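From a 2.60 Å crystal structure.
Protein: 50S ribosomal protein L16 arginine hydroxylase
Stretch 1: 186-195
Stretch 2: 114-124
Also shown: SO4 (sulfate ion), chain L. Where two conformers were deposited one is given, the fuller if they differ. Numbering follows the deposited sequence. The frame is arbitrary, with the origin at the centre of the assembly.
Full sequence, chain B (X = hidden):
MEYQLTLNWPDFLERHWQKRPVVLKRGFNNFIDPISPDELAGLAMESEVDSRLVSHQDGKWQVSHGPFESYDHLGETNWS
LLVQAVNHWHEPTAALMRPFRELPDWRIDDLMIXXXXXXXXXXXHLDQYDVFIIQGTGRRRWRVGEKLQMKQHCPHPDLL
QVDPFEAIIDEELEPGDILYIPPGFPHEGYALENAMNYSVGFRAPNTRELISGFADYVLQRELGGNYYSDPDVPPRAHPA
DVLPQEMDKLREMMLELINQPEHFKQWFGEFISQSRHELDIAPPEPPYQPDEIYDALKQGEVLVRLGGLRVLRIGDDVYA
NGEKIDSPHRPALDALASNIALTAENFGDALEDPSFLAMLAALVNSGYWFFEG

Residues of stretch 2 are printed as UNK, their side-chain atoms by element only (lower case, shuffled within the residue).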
# COMPACT_ATOMS: atom_id res chain seq x y z
N PRO B 186 -14.83 2.22 28.45
CA PRO B 186 -14.28 3.48 28.97
C PRO B 186 -13.80 3.31 30.40
O PRO B 186 -14.49 2.69 31.21
CB PRO B 186 -15.47 4.43 28.91
CG PRO B 186 -16.66 3.55 28.96
CD PRO B 186 -16.28 2.31 28.21
N HIS B 187 -12.63 3.84 30.70
CA HIS B 187 -12.08 3.73 32.03
C HIS B 187 -11.32 4.98 32.43
O HIS B 187 -10.81 5.71 31.58
CB HIS B 187 -11.17 2.50 32.14
CG HIS B 187 -10.11 2.44 31.09
ND1 HIS B 187 -10.32 1.88 29.85
CD2 HIS B 187 -8.83 2.88 31.09
CE1 HIS B 187 -9.21 1.97 29.13
NE2 HIS B 187 -8.29 2.58 29.86
N GLU B 188 -11.26 5.22 33.73
CA GLU B 188 -10.54 6.36 34.26
C GLU B 188 -10.01 5.95 35.61
O GLU B 188 -10.66 5.20 36.33
CB GLU B 188 -11.49 7.55 34.43
CG GLU B 188 -10.85 8.76 35.09
CD GLU B 188 -11.82 9.90 35.27
OE1 GLU B 188 -13.04 9.65 35.34
OE2 GLU B 188 -11.36 11.06 35.34
N GLY B 189 -8.84 6.44 35.98
CA GLY B 189 -8.36 6.19 37.32
C GLY B 189 -7.44 7.29 37.80
O GLY B 189 -6.79 7.95 37.00
N TYR B 190 -7.38 7.46 39.11
CA TYR B 190 -6.61 8.56 39.67
C TYR B 190 -6.07 8.22 41.05
O TYR B 190 -6.68 7.46 41.80
CB TYR B 190 -7.42 9.86 39.69
CG TYR B 190 -8.60 9.88 40.64
CD1 TYR B 190 -8.44 10.24 41.97
CD2 TYR B 190 -9.88 9.57 40.20
CE1 TYR B 190 -9.52 10.27 42.84
CE2 TYR B 190 -10.97 9.60 41.06
CZ TYR B 190 -10.78 9.95 42.38
OH TYR B 190 -11.84 9.98 43.25
N ALA B 191 -4.91 8.78 41.38
CA ALA B 191 -4.22 8.45 42.62
C ALA B 191 -4.93 9.01 43.85
O ALA B 191 -5.42 10.14 43.85
CB ALA B 191 -2.78 8.95 42.57
N LEU B 192 -5.01 8.18 44.89
CA LEU B 192 -5.43 8.64 46.20
C LEU B 192 -4.15 8.95 46.97
O LEU B 192 -3.91 10.09 47.35
CB LEU B 192 -6.28 7.57 46.90
CG LEU B 192 -7.56 7.21 46.15
CD1 LEU B 192 -8.47 6.32 47.00
CD2 LEU B 192 -8.30 8.46 45.70
N GLU B 193 -3.34 7.92 47.21
CA GLU B 193 -2.00 8.13 47.71
C GLU B 193 -1.05 8.15 46.52
O GLU B 193 -1.48 7.99 45.38
CB GLU B 193 -1.60 7.06 48.72
CG GLU B 193 -2.32 7.17 50.07
CD GLU B 193 -3.50 6.22 50.18
OE1 GLU B 193 -3.28 5.00 50.27
OE2 GLU B 193 -4.65 6.71 50.17
N ASN B 194 0.24 8.39 46.76
CA ASN B 194 1.23 8.39 45.68
C ASN B 194 1.27 7.01 45.06
O ASN B 194 1.49 6.02 45.75
CB ASN B 194 2.61 8.75 46.22
CG ASN B 194 2.91 10.23 46.14
OD1 ASN B 194 2.07 11.04 45.75
ND2 ASN B 194 4.14 10.60 46.50
N ALA B 195 1.10 6.93 43.74
CA ALA B 195 0.81 5.64 43.13
C ALA B 195 1.66 5.27 41.92
O ALA B 195 2.07 6.11 41.12
CB ALA B 195 -0.66 5.58 42.76
N UNK B 114 3.03 4.25 35.03
CA UNK B 114 2.64 5.60 35.39
C UNK B 114 2.83 5.87 36.88
O UNK B 114 2.46 5.05 37.72
o UNK B 114 0.27 5.17 35.81
c UNK B 114 1.19 5.88 34.99
N UNK B 115 3.42 7.01 37.21
CA UNK B 115 3.49 7.48 38.59
C UNK B 115 2.59 8.69 38.75
O UNK B 115 2.73 9.67 38.03
c UNK B 115 5.01 8.56 40.31
c UNK B 115 4.86 7.87 41.51
c UNK B 115 5.34 10.58 41.57
c UNK B 115 4.94 8.53 42.72
c UNK B 115 4.92 7.84 38.99
c UNK B 115 5.18 9.88 42.75
c UNK B 115 5.25 9.92 40.36
N UNK B 116 1.66 8.62 39.70
CA UNK B 116 0.74 9.72 39.92
C UNK B 116 0.65 10.17 41.37
O UNK B 116 0.52 9.36 42.29
o UNK B 116 -1.07 8.09 39.88
c UNK B 116 -0.66 9.35 39.39
N UNK B 117 0.74 11.48 41.58
CA UNK B 117 0.48 12.09 42.87
C UNK B 117 -1.04 12.21 42.99
O UNK B 117 -1.73 12.09 41.98
c UNK B 117 0.58 14.39 41.89
c UNK B 117 2.65 13.34 42.81
c UNK B 117 1.14 13.47 42.96
N UNK B 118 -1.57 12.43 44.21
CA UNK B 118 -3.03 12.46 44.40
C UNK B 118 -3.76 13.39 43.43
O UNK B 118 -3.36 14.53 43.24
c UNK B 118 -3.19 12.97 45.83
c UNK B 118 -1.98 12.48 46.52
c UNK B 118 -0.87 12.50 45.51
N UNK B 119 -4.84 12.88 42.83
CA UNK B 119 -5.56 13.61 41.81
C UNK B 119 -4.97 13.41 40.42
O UNK B 119 -5.61 13.69 39.41
N UNK B 120 -3.74 12.91 40.38
CA UNK B 120 -3.04 12.69 39.13
C UNK B 120 -3.64 11.56 38.32
O UNK B 120 -4.06 10.54 38.87
N UNK B 121 -3.67 11.73 37.00
CA UNK B 121 -4.27 10.74 36.13
C UNK B 121 -4.42 11.22 34.70
O UNK B 121 -4.19 12.39 34.39
N UNK B 122 -4.82 10.31 33.82
CA UNK B 122 -4.90 10.61 32.40
C UNK B 122 -6.32 11.02 31.94
O UNK B 122 -6.53 11.43 30.80
c UNK B 122 -3.16 9.90 30.70
c UNK B 122 -5.39 8.70 30.77
c UNK B 122 -4.32 9.43 31.57
N UNK B 123 -7.28 10.96 32.87
CA UNK B 123 -8.67 11.26 32.56
C UNK B 123 -9.42 10.04 32.05
O UNK B 123 -8.83 8.97 31.91
N UNK B 124 -10.73 10.19 31.76
CA UNK B 124 -11.46 9.05 31.19
C UNK B 124 -11.07 8.81 29.74
O UNK B 124 -10.92 9.78 29.00
c UNK B 124 -12.94 10.89 31.84
c UNK B 124 -11.54 11.42 31.75
c UNK B 124 -12.94 9.49 31.27
S SO4 L . -2.62 5.13 33.76
O1 SO4 L . -1.83 4.08 34.39
O2 SO4 L . -3.30 4.61 32.57
O3 SO4 L . -3.64 5.62 34.70
O4 SO4 L . -1.73 6.23 33.39
O HOH W 1 -5.04 7.51 34.60
O HOH W 2 -7.24 7.32 33.68

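Position 114 carries one carbon and then one oxygen. The oxygen lies 2.8 Å from O1 of the sulfate and donates a hydrogen bond to it; this is Ser114.

Position 115 has one carbon leading to a six-carbon ring with no polar atom, which is phenylalanine. Phe115 brings CZ to 4.0 Å from Asn194 ND2, which sits at the ring edge.

At 116 there is again one carbon and one oxygen, and that oxygen is 3.3 Å from Ala191 CB: Ser116. Its backbone does the pairing, N to Ala195 O and O to Ala195 N, both 2.9 Å, an antiparallel bridge that places the Ser116 and Ala195 side chains on the same face.

Position 117 shows three carbons, one carrying the other two, so it is Val117. Its CA-to-CB bond points away, while its backbone O packs 3.4 Å from Ala191 CB.

Position 118 closes three carbons onto its own N, the mark of proline. Pro118 CG reaches 3.2 Å from Leu192 O, and CD lies 3.3 Å from Asn194 OD1.

Position 119 has no side-chain atoms. With phi 86°, a CB would jam against the preceding carbonyl, so Gly119 fits; its N donates to Ala191 O at 3.0 Å.

Position 120 is also bare. A CB here would fall 2.6 Å from Val117 O, and Gly120 avoids that while its N bonds Val117 O at 2.7 Å, closing a type II turn.

Position 121 is bare too; a CB here would point toward stretch 1 and stand 2.7 Å from Gly189 O, a clash that Gly121 escapes.

Position 122 has three carbons, one bearing two, hence Val122. Its side chain makes no contact with stretch 1, but its N meets water 1 at 2.9 Å.

Position 123 lacks a side chain; phi 87° again calls for glycine, and a CB would clash with position 124. Gly123 C touches Glu188 CG at 3.6 Å.

Position 124 closes three carbons onto N: Pro124, with CD 3.6 Å from Glu188 OE2 and CA 3.4 Å from His187 O.

The contact works mainly through backbone. Beyond the bridge, the turn adds the Gly119 bond and a second, Ala191 N to Gly120 O at 3.2 Å, clasping Ala191, whose small CB points into the loop. Farther along, water 1 joins Val122 N to Gly189 O (3.0 Å), and water 2 joins Gly189 N to Gly123 O (both 2.9 Å). Pair the strand, turn on glycines, and let water span the rest.

Stretch 2 (114-124) SFSVPGGGVGP
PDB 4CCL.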